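Phosphomethylpyrimidine kinase (Pyrococcus furiosus, PDB 2PB9) probably phosphorylates hydroxymethylpyrimidine and its phosphate and, through the ThiN-family C-terminal domain described here, condenses the pyrimidine and thiazole moieties into thiamine phosphate. Local coordinates at residues M86-E91 against G142-I147; I98-E103 against K165-L170; K118-D123 against K148-R153. All blocks are in the same frame, centred on the assembly; numbering follows the deposited sequence.

Contact 1 of 3, residues M86-E91 against G142-I147; sequences MRFYPE and GIETAI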
loop_
_atom_site.group_PDB
_atom_site.type_symbol
_atom_site.label_atom_id
_atom_site.label_comp_id
_atom_site.label_asym_id
_atom_site.label_seq_id
_atom_site.Cartn_x
_atom_site.Cartn_y
_atom_site.Cartn_z
HETATM N N MSE A 86 -26.682 -7.558 -10.012
HETATM C CA MSE A 86 -27.914 -8.049 -10.631
HETATM C C MSE A 86 -27.653 -9.197 -11.605
HETATM O O MSE A 86 -28.521 -10.038 -11.841
HETATM C CB MSE A 86 -28.641 -6.903 -11.343
HETATM C CG MSE A 86 -29.330 -5.946 -10.374
HETATM SE SE MSE A 86 -29.813 -4.208 -11.103
HETATM C CE MSE A 86 -31.583 -4.615 -11.760
ATOM N N ARG A 87 -26.455 -9.225 -12.174
ATOM C CA ARG A 87 -26.092 -10.283 -13.099
ATOM C C ARG A 87 -26.170 -11.631 -12.385
ATOM O O ARG A 87 -26.164 -12.683 -13.023
ATOM C CB ARG A 87 -24.675 -10.057 -13.624
ATOM C CG ARG A 87 -24.622 -9.448 -15.014
ATOM C CD ARG A 87 -23.239 -8.903 -15.332
ATOM N NE ARG A 87 -22.192 -9.892 -15.096
ATOM C CZ ARG A 87 -20.901 -9.593 -14.984
ATOM N NH1 ARG A 87 -20.499 -8.327 -15.092
ATOM N NH2 ARG A 87 -20.013 -10.556 -14.745
ATOM N N PHE A 88 -26.254 -11.585 -11.059
ATOM C CA PHE A 88 -26.323 -12.790 -10.249
ATOM C C PHE A 88 -27.642 -12.878 -9.498
ATOM O O PHE A 88 -28.175 -13.963 -9.286
ATOM C CB PHE A 88 -25.156 -12.802 -9.269
ATOM C CG PHE A 88 -23.819 -12.814 -9.943
ATOM C CD1 PHE A 88 -23.254 -14.003 -10.376
ATOM C CD2 PHE A 88 -23.150 -11.626 -10.197
ATOM C CE1 PHE A 88 -22.041 -14.008 -11.052
ATOM C CE2 PHE A 88 -21.937 -11.624 -10.873
ATOM C CZ PHE A 88 -21.383 -12.820 -11.301
ATOM N N TYR A 89 -28.164 -11.728 -9.091
ATOM C CA TYR A 89 -29.428 -11.670 -8.377
ATOM C C TYR A 89 -30.163 -10.473 -8.921
ATOM O O TYR A 89 -30.153 -9.401 -8.317
ATOM C CB TYR A 89 -29.191 -11.505 -6.888
ATOM C CG TYR A 89 -28.201 -12.502 -6.360
ATOM C CD1 TYR A 89 -26.834 -12.205 -6.323
ATOM C CD2 TYR A 89 -28.621 -13.758 -5.914
ATOM C CE1 TYR A 89 -25.912 -13.135 -5.851
ATOM C CE2 TYR A 89 -27.712 -14.690 -5.441
ATOM C CZ TYR A 89 -26.360 -14.375 -5.409
ATOM O OH TYR A 89 -25.465 -15.297 -4.913
ATOM N N PRO A 90 -30.805 -10.642 -10.086
ATOM C CA PRO A 90 -31.569 -9.610 -10.790
ATOM C C PRO A 90 -32.661 -8.896 -9.997
ATOM O O PRO A 90 -33.162 -7.868 -10.433
ATOM C CB PRO A 90 -32.107 -10.356 -12.015
ATOM C CG PRO A 90 -32.145 -11.798 -11.564
ATOM C CD PRO A 90 -30.859 -11.920 -10.818
ATOM N N GLU A 91 -33.025 -9.425 -8.837
ATOM C CA GLU A 91 -34.054 -8.795 -8.017
ATOM C C GLU A 91 -33.475 -7.721 -7.105
ATOM O O GLU A 91 -34.202 -6.882 -6.582
ATOM C CB GLU A 91 -34.771 -9.841 -7.164
ATOM C CG GLU A 91 -35.442 -10.929 -7.977
ATOM C CD GLU A 91 -36.570 -10.396 -8.848
ATOM O OE1 GLU A 91 -36.331 -9.431 -9.615
ATOM O OE2 GLU A 91 -37.695 -10.944 -8.767
ATOM N N GLY A 142 -14.632 -7.007 -8.323
ATOM C CA GLY A 142 -14.834 -7.171 -6.901
ATOM C C GLY A 142 -16.143 -7.857 -6.568
ATOM O O GLY A 142 -16.154 -8.845 -5.830
ATOM N N ILE A 143 -17.243 -7.341 -7.119
ATOM C CA ILE A 143 -18.573 -7.892 -6.869
ATOM C C ILE A 143 -18.653 -9.387 -7.178
ATOM O O ILE A 143 -19.203 -10.159 -6.400
ATOM C CB ILE A 143 -19.661 -7.135 -7.691
ATOM C CG1 ILE A 143 -19.635 -5.640 -7.348
ATOM C CG2 ILE A 143 -21.053 -7.704 -7.387
ATOM C CD1 ILE A 143 -19.854 -5.315 -5.885
ATOM N N GLU A 144 -18.095 -9.792 -8.311
ATOM C CA GLU A 144 -18.107 -11.197 -8.702
ATOM C C GLU A 144 -17.249 -12.029 -7.761
ATOM O O GLU A 144 -17.656 -13.091 -7.300
ATOM C CB GLU A 144 -17.572 -11.351 -10.118
ATOM C CG GLU A 144 -18.367 -10.620 -11.162
ATOM C CD GLU A 144 -17.669 -10.629 -12.497
ATOM O OE1 GLU A 144 -17.289 -11.736 -12.948
ATOM O OE2 GLU A 144 -17.500 -9.538 -13.090
ATOM N N THR A 145 -16.047 -11.540 -7.496
ATOM C CA THR A 145 -15.133 -12.229 -6.605
ATOM C C THR A 145 -15.864 -12.498 -5.304
ATOM O O THR A 145 -15.913 -13.631 -4.839
ATOM C CB THR A 145 -13.886 -11.363 -6.350
ATOM O OG1 THR A 145 -13.111 -11.298 -7.549
ATOM C CG2 THR A 145 -13.041 -11.928 -5.234
ATOM N N ALA A 146 -16.452 -11.448 -4.740
ATOM C CA ALA A 146 -17.193 -11.539 -3.485
ATOM C C ALA A 146 -18.402 -12.477 -3.561
ATOM O O ALA A 146 -18.666 -13.246 -2.635
ATOM C CB ALA A 146 -17.645 -10.164 -3.068
ATOM N N ILE A 147 -19.132 -12.394 -4.670
ATOM C CA ILE A 147 -20.316 -13.214 -4.892
ATOM C C ILE A 147 -19.969 -14.691 -5.069
ATOM O O ILE A 147 -20.667 -15.567 -4.556
ATOM C CB ILE A 147 -21.121 -12.687 -6.127
ATOM C CG1 ILE A 147 -21.998 -11.500 -5.690
ATOM C CG2 ILE A 147 -21.968 -13.796 -6.739
ATOM C CD1 ILE A 147 -22.835 -10.871 -6.795
#
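The F88 ring carries I147 on one face: I147 CG2 stands 4.1 Å from the ring centroid of F88, 22° off the normal, which meets the geometry of a CH-pi contact. At the ring's edge, near its plane, the aliphatic part of E144 takes over, with E144 CG 3.7 Å from F88 CE2. The Y89 ring is met differently. I147 CD1 lies in its plane at the edge, 3.9 Å from Y89 CE1, and the two side chains reach each other tip to tip. Both branches of I147 meet F88: CG2 sits over the face, and I147 CD1, wedged between the two aromatic residues, comes to 3.5 Å from F88 CD2. Past CG, the extended E144 chain delivers its carboxylate to R87, whose guanidinium plane is turned 69° from it. R87 NH2 to E144 OE2 is a salt bridge of 3.2 Å, but the hydrogen bond within it is weak, with an N-H...O angle of 140°. Y85 meets the Y89 ring and also touches I147, so the last turn of helix 77-86 borders the same cluster. This is surface loop-on-helix packing within the ThiN domain: the start of the loop between helix 77-86 and strand 94-98 packs on helix 138-149 at E144 and I147.

Contact 2 of 3, residues I98-E103 against K165-L170; sequences IRYSRE and KEPMIL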
loop_
_atom_site.group_PDB
_atom_site.type_symbol
_atom_site.label_atom_id
_atom_site.label_comp_id
_atom_site.label_asym_id
_atom_site.label_seq_id
_atom_site.Cartn_x
_atom_site.Cartn_y
_atom_site.Cartn_z
ATOM N N ILE A 98 -21.604 2.529 2.800
ATOM C CA ILE A 98 -21.353 3.202 4.053
ATOM C C ILE A 98 -19.910 3.020 4.469
ATOM O O ILE A 98 -19.202 2.155 3.956
ATOM C CB ILE A 98 -22.268 2.677 5.159
ATOM C CG1 ILE A 98 -22.118 1.163 5.289
ATOM C CG2 ILE A 98 -23.710 3.032 4.841
ATOM C CD1 ILE A 98 -22.933 0.568 6.440
ATOM N N ARG A 99 -19.491 3.863 5.404
ATOM C CA ARG A 99 -18.142 3.864 5.947
ATOM C C ARG A 99 -17.713 2.506 6.513
ATOM O O ARG A 99 -18.538 1.751 7.031
ATOM C CB ARG A 99 -18.056 4.923 7.052
ATOM C CG ARG A 99 -16.655 5.327 7.431
ATOM C CD ARG A 99 -16.696 6.537 8.316
ATOM N NE ARG A 99 -17.308 6.235 9.607
ATOM C CZ ARG A 99 -16.679 5.633 10.614
ATOM N NH1 ARG A 99 -15.407 5.267 10.490
ATOM N NH2 ARG A 99 -17.325 5.391 11.746
ATOM N N TYR A 100 -16.420 2.204 6.405
ATOM C CA TYR A 100 -15.877 0.961 6.944
ATOM C C TYR A 100 -15.003 1.272 8.162
ATOM O O TYR A 100 -14.357 2.316 8.231
ATOM C CB TYR A 100 -15.014 0.222 5.905
ATOM C CG TYR A 100 -14.255 -0.975 6.479
ATOM C CD1 TYR A 100 -14.815 -2.258 6.477
ATOM C CD2 TYR A 100 -13.014 -0.804 7.109
ATOM C CE1 TYR A 100 -14.168 -3.337 7.097
ATOM C CE2 TYR A 100 -12.362 -1.868 7.734
ATOM C CZ TYR A 100 -12.945 -3.132 7.729
ATOM O OH TYR A 100 -12.324 -4.181 8.395
ATOM N N SER A 101 -14.999 0.353 9.121
ATOM C CA SER A 101 -14.179 0.466 10.328
ATOM C C SER A 101 -14.382 -0.819 11.124
ATOM O O SER A 101 -15.399 -1.500 10.955
ATOM C CB SER A 101 -14.570 1.693 11.169
ATOM O OG SER A 101 -15.724 1.454 11.949
ATOM N N ARG A 102 -13.411 -1.161 11.967
ATOM C CA ARG A 102 -13.491 -2.374 12.776
ATOM C C ARG A 102 -14.834 -2.508 13.473
ATOM O O ARG A 102 -15.500 -3.532 13.387
ATOM C CB ARG A 102 -12.377 -2.395 13.829
ATOM C CG ARG A 102 -12.221 -1.098 14.623
ATOM C CD ARG A 102 -11.640 -1.355 16.030
ATOM N NE ARG A 102 -11.277 -0.101 16.699
ATOM C CZ ARG A 102 -10.022 0.332 16.861
ATOM N NH1 ARG A 102 -8.983 -0.390 16.418
ATOM N NH2 ARG A 102 -9.803 1.504 17.452
ATOM N N GLU A 103 -15.233 -1.448 14.153
ATOM C CA GLU A 103 -16.484 -1.454 14.882
ATOM C C GLU A 103 -17.692 -1.772 14.007
ATOM O O GLU A 103 -18.453 -2.702 14.301
ATOM C CB GLU A 103 -16.677 -0.104 15.564
ATOM C CG GLU A 103 -17.613 -0.137 16.747
ATOM C CD GLU A 103 -17.319 0.976 17.733
ATOM O OE1 GLU A 103 -16.177 1.031 18.245
ATOM O OE2 GLU A 103 -18.224 1.800 17.993
ATOM N N LYS A 165 -7.038 4.550 -2.191
ATOM C CA LYS A 165 -8.467 4.224 -2.138
ATOM C C LYS A 165 -8.925 3.738 -0.772
ATOM O O LYS A 165 -8.309 2.857 -0.171
ATOM C CB LYS A 165 -8.805 3.153 -3.186
ATOM C CG LYS A 165 -8.321 3.466 -4.598
ATOM C CD LYS A 165 -8.583 2.296 -5.535
ATOM C CE LYS A 165 -7.672 2.318 -6.781
ATOM N NZ LYS A 165 -7.952 3.428 -7.753
ATOM N N GLU A 166 -10.030 4.291 -0.290
ATOM C CA GLU A 166 -10.540 3.894 1.011
ATOM C C GLU A 166 -11.418 2.660 0.996
ATOM O O GLU A 166 -11.944 2.265 -0.039
ATOM C CB GLU A 166 -11.297 5.051 1.651
ATOM C CG GLU A 166 -11.977 5.961 0.665
ATOM C CD GLU A 166 -12.389 7.266 1.312
ATOM O OE1 GLU A 166 -13.475 7.315 1.937
ATOM O OE2 GLU A 166 -11.606 8.239 1.205
ATOM N N PRO A 167 -11.578 2.028 2.163
ATOM C CA PRO A 167 -12.400 0.826 2.295
ATOM C C PRO A 167 -13.892 1.170 2.281
ATOM O O PRO A 167 -14.286 2.267 2.643
ATOM C CB PRO A 167 -11.941 0.255 3.635
ATOM C CG PRO A 167 -11.687 1.492 4.437
ATOM C CD PRO A 167 -10.943 2.375 3.449
HETATM N N MSE A 168 -14.713 0.220 1.865
HETATM C CA MSE A 168 -16.152 0.420 1.799
HETATM C C MSE A 168 -16.928 -0.805 2.222
HETATM O O MSE A 168 -16.435 -1.933 2.169
HETATM C CB MSE A 168 -16.605 0.753 0.374
HETATM C CG MSE A 168 -16.550 2.204 -0.010
HETATM SE SE MSE A 168 -17.445 3.351 1.258
HETATM C CE MSE A 168 -16.027 4.667 1.403
ATOM N N ILE A 169 -18.163 -0.559 2.625
ATOM C CA ILE A 169 -19.074 -1.609 3.005
ATOM C C ILE A 169 -20.293 -1.338 2.131
ATOM O O ILE A 169 -20.869 -0.246 2.162
ATOM C CB ILE A 169 -19.447 -1.529 4.518
ATOM C CG1 ILE A 169 -18.260 -2.014 5.369
ATOM C CG2 ILE A 169 -20.716 -2.346 4.807
ATOM C CD1 ILE A 169 -18.491 -1.935 6.873
ATOM N N LEU A 170 -20.645 -2.321 1.312
ATOM C CA LEU A 170 -21.807 -2.218 0.443
ATOM C C LEU A 170 -22.882 -3.162 0.990
ATOM O O LEU A 170 -22.598 -4.291 1.399
ATOM C CB LEU A 170 -21.439 -2.621 -0.989
ATOM C CG LEU A 170 -20.151 -1.996 -1.535
ATOM C CD1 LEU A 170 -19.884 -2.526 -2.928
ATOM C CD2 LEU A 170 -20.264 -0.493 -1.562
#
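I169 forms the apolar centre, holding a different branch out to each of two partners. Its CG1 is 3.6 Å from Y100 CD1, at the edge of the tyrosine ring and near its plane, whereas I169 CG2 lies 3.8 Å from I98 CG1. The Y100 ring, placed with CG anti to the backbone N (chi1 171°), also receives P167, whose CG is 3.8 Å from Y100 CD2. Y100 crosses both I169 and P167 at about a right angle. Backbone bonds run beside this cluster. I98 N gives a nearly straight bond to I169 O (2.9 Å, 168°), and I169 N returns a longer, more bent one to I98 O (3.2 Å, 148°), which defines an antiparallel hydrogen-bonded pair. The selenium of M168, a selenomethionine, stands 3.4 Å from that same I98 O. At the polar margin R99 NE bonds to R26 O, and S101 occupies the N-cap of helix 102-114, its OG making a weak bond to I104 N. P167 also packs on G164 of the second subunit. The pair thus joins the end of strand 94-98 to strand 168-173, with I169 touching I104 and I108 of helix 102-114 and I156 and Y158 of the adjacent strand 154-159.

Contact 3 of 3, residues K118-D123 against K148-R153; sequences KVSFYD and KRIKER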
loop_
_atom_site.group_PDB
_atom_site.type_symbol
_atom_site.label_atom_id
_atom_site.label_comp_id
_atom_site.label_asym_id
_atom_site.label_seq_id
_atom_site.Cartn_x
_atom_site.Cartn_y
_atom_site.Cartn_z
ATOM N N LYS A 118 -25.791 -13.544 4.865
ATOM C CA LYS A 118 -24.412 -13.543 4.398
ATOM C C LYS A 118 -23.695 -12.231 4.099
ATOM O O LYS A 118 -24.281 -11.243 3.676
ATOM C CB LYS A 118 -24.297 -14.455 3.172
ATOM C CG LYS A 118 -24.337 -15.953 3.475
ATOM C CD LYS A 118 -25.660 -16.404 4.091
ATOM C CE LYS A 118 -25.498 -16.695 5.573
ATOM N NZ LYS A 118 -24.461 -17.744 5.788
ATOM N N VAL A 119 -22.390 -12.267 4.318
ATOM C CA VAL A 119 -21.503 -11.141 4.089
ATOM C C VAL A 119 -20.245 -11.688 3.427
ATOM O O VAL A 119 -19.623 -12.601 3.939
ATOM C CB VAL A 119 -21.132 -10.441 5.432
ATOM C CG1 VAL A 119 -21.329 -11.404 6.586
ATOM C CG2 VAL A 119 -19.682 -9.968 5.409
ATOM N N SER A 120 -19.891 -11.155 2.267
ATOM C CA SER A 120 -18.691 -11.605 1.585
ATOM C C SER A 120 -17.808 -10.384 1.386
ATOM O O SER A 120 -18.123 -9.294 1.871
ATOM C CB SER A 120 -19.043 -12.246 0.250
ATOM O OG SER A 120 -17.945 -12.990 -0.257
ATOM N N PHE A 121 -16.701 -10.549 0.678
ATOM C CA PHE A 121 -15.800 -9.426 0.472
ATOM C C PHE A 121 -14.888 -9.722 -0.688
ATOM O O PHE A 121 -14.934 -10.802 -1.273
ATOM C CB PHE A 121 -14.936 -9.204 1.725
ATOM C CG PHE A 121 -13.982 -10.341 2.010
ATOM C CD1 PHE A 121 -12.770 -10.450 1.319
ATOM C CD2 PHE A 121 -14.320 -11.344 2.923
ATOM C CE1 PHE A 121 -11.907 -11.542 1.527
ATOM C CE2 PHE A 121 -13.466 -12.445 3.140
ATOM C CZ PHE A 121 -12.258 -12.542 2.439
ATOM N N TYR A 122 -14.054 -8.744 -1.009
ATOM C CA TYR A 122 -13.068 -8.891 -2.063
ATOM C C TYR A 122 -11.872 -8.043 -1.680
ATOM O O TYR A 122 -12.017 -7.026 -1.006
ATOM C CB TYR A 122 -13.646 -8.477 -3.421
ATOM C CG TYR A 122 -13.971 -7.010 -3.594
ATOM C CD1 TYR A 122 -12.960 -6.061 -3.683
ATOM C CD2 TYR A 122 -15.290 -6.587 -3.776
ATOM C CE1 TYR A 122 -13.248 -4.729 -3.961
ATOM C CE2 TYR A 122 -15.586 -5.252 -4.059
ATOM C CZ TYR A 122 -14.558 -4.332 -4.155
ATOM O OH TYR A 122 -14.819 -3.027 -4.495
ATOM N N ASP A 123 -10.688 -8.487 -2.081
ATOM C CA ASP A 123 -9.460 -7.776 -1.773
ATOM C C ASP A 123 -8.766 -7.443 -3.077
ATOM O O ASP A 123 -8.415 -8.334 -3.844
ATOM C CB ASP A 123 -8.564 -8.648 -0.885
ATOM C CG ASP A 123 -7.256 -7.969 -0.522
ATOM O OD1 ASP A 123 -7.170 -6.726 -0.591
ATOM O OD2 ASP A 123 -6.308 -8.685 -0.153
ATOM N N LYS A 148 -18.889 -14.962 -5.791
ATOM C CA LYS A 148 -18.459 -16.333 -6.025
ATOM C C LYS A 148 -17.727 -16.906 -4.819
ATOM O O LYS A 148 -17.587 -18.118 -4.694
ATOM C CB LYS A 148 -17.566 -16.397 -7.261
ATOM C CG LYS A 148 -18.292 -16.069 -8.551
ATOM C CD LYS A 148 -17.356 -16.172 -9.739
ATOM C CE LYS A 148 -18.086 -15.950 -11.051
ATOM N NZ LYS A 148 -17.130 -16.038 -12.188
ATOM N N ARG A 149 -17.259 -16.023 -3.941
ATOM C CA ARG A 149 -16.549 -16.404 -2.717
ATOM C C ARG A 149 -17.407 -17.385 -1.896
ATOM O O ARG A 149 -17.008 -18.525 -1.675
ATOM C CB ARG A 149 -16.240 -15.135 -1.909
ATOM C CG ARG A 149 -15.635 -15.331 -0.529
ATOM C CD ARG A 149 -14.150 -14.996 -0.502
ATOM N NE ARG A 149 -13.853 -13.733 -1.172
ATOM C CZ ARG A 149 -12.629 -13.229 -1.337
ATOM N NH1 ARG A 149 -11.563 -13.876 -0.874
ATOM N NH2 ARG A 149 -12.468 -12.082 -1.989
ATOM N N ILE A 150 -18.588 -16.944 -1.465
ATOM C CA ILE A 150 -19.491 -17.781 -0.680
ATOM C C ILE A 150 -20.490 -18.511 -1.566
ATOM O O ILE A 150 -20.565 -18.259 -2.766
ATOM C CB ILE A 150 -20.279 -16.944 0.341
ATOM C CG1 ILE A 150 -21.075 -15.850 -0.376
ATOM C CG2 ILE A 150 -19.326 -16.336 1.345
ATOM C CD1 ILE A 150 -21.864 -14.967 0.554
ATOM N N LYS A 151 -21.265 -19.414 -0.972
ATOM C CA LYS A 151 -22.249 -20.168 -1.741
ATOM C C LYS A 151 -23.587 -19.435 -1.786
ATOM O O LYS A 151 -24.287 -19.464 -2.794
ATOM C CB LYS A 151 -22.429 -21.562 -1.145
ATOM N N GLU A 152 -23.939 -18.766 -0.699
ATOM C CA GLU A 152 -25.204 -18.047 -0.659
ATOM C C GLU A 152 -25.063 -16.652 -1.266
ATOM O O GLU A 152 -24.019 -16.299 -1.822
ATOM C CB GLU A 152 -25.702 -17.925 0.788
ATOM C CG GLU A 152 -25.588 -19.202 1.608
ATOM C CD GLU A 152 -24.146 -19.540 1.957
ATOM O OE1 GLU A 152 -23.573 -18.875 2.849
ATOM O OE2 GLU A 152 -23.580 -20.463 1.332
ATOM N N ARG A 153 -26.130 -15.867 -1.159
ATOM C CA ARG A 153 -26.130 -14.504 -1.670
ATOM C C ARG A 153 -25.685 -13.545 -0.569
ATOM O O ARG A 153 -26.277 -13.487 0.510
ATOM C CB ARG A 153 -27.525 -14.098 -2.149
ATOM C CG ARG A 153 -27.596 -12.671 -2.678
ATOM C CD ARG A 153 -29.023 -12.245 -2.989
ATOM N NE ARG A 153 -29.865 -12.284 -1.804
ATOM C CZ ARG A 153 -29.644 -11.550 -0.719
ATOM N NH1 ARG A 153 -28.609 -10.719 -0.678
ATOM N NH2 ARG A 153 -30.448 -11.655 0.330
HETATM O O HOH W 1 -10.712 -10.887 -3.610
#
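Strand 118-121 runs parallel to its sheet neighbour 154-159, and helix 138-149 lies in the connection between them, so this contact is part of a beta-alpha-beta crossover, where the helix end turns back past the edge strand. R149 and F121 cross obliquely, their guanidinium and ring planes 33° apart. F121 CE1 lies over the guanidinium face, 3.4 Å from R149 CZ, and R149 NE in turn is above the phenyl ring, displaced toward its rim. The same arginine grips F121 O with two weak bonds, from NH2 at 2.9 Å and from NE at 3.1 Å, which would fix the guanidinium's rotation. Farther along, I150 CD1 points between two strand side chains, K118, with CB 3.6 Å away, and S120. S120 OG itself bonds to A146 O of the helix. K118, bent at chi2, chi3 and chi4, folds across E152, with K118 CD 3.6 Å from E152 CB. K118 NZ forms a 3.3 Å salt bridge to E152 OE1, approaching from above the carboxylate, 28° out of plane. An alanine in place of K118 would lack the ion pair and the methylenes that lie on E152, and would probably hold the chain after the helix less firmly against the strand. At the other end a water accepts from both sides: it is 2.7 Å from R149 NH2 and 2.8 Å from D123 N.

From the N terminus, contact 1 opens first, at 86-91, followed by contact 2 at 98-103 and contact 3 at 118-123. The closing order differs: 142-147 closes contact 1, 148-153 closes contact 3 and 165-170 closes contact 2. Contact 1 therefore crosses both others, whereas contact 3 nests inside the loop of contact 2. Contact 1 ties the loop after helix 77-86 to helix 138-149, which contact 3 joins to edge strand 118-121; their centres are 9 Å apart, and Y89 CD2 meets R153 CD at 3.3 Å. Contact 2 lies farther off, yet I143 CD1 packs 4.1 Å from L170 CD1. Contacts 2 and 3 do not touch but reach one mixed sheet, contact 2 at inner strands.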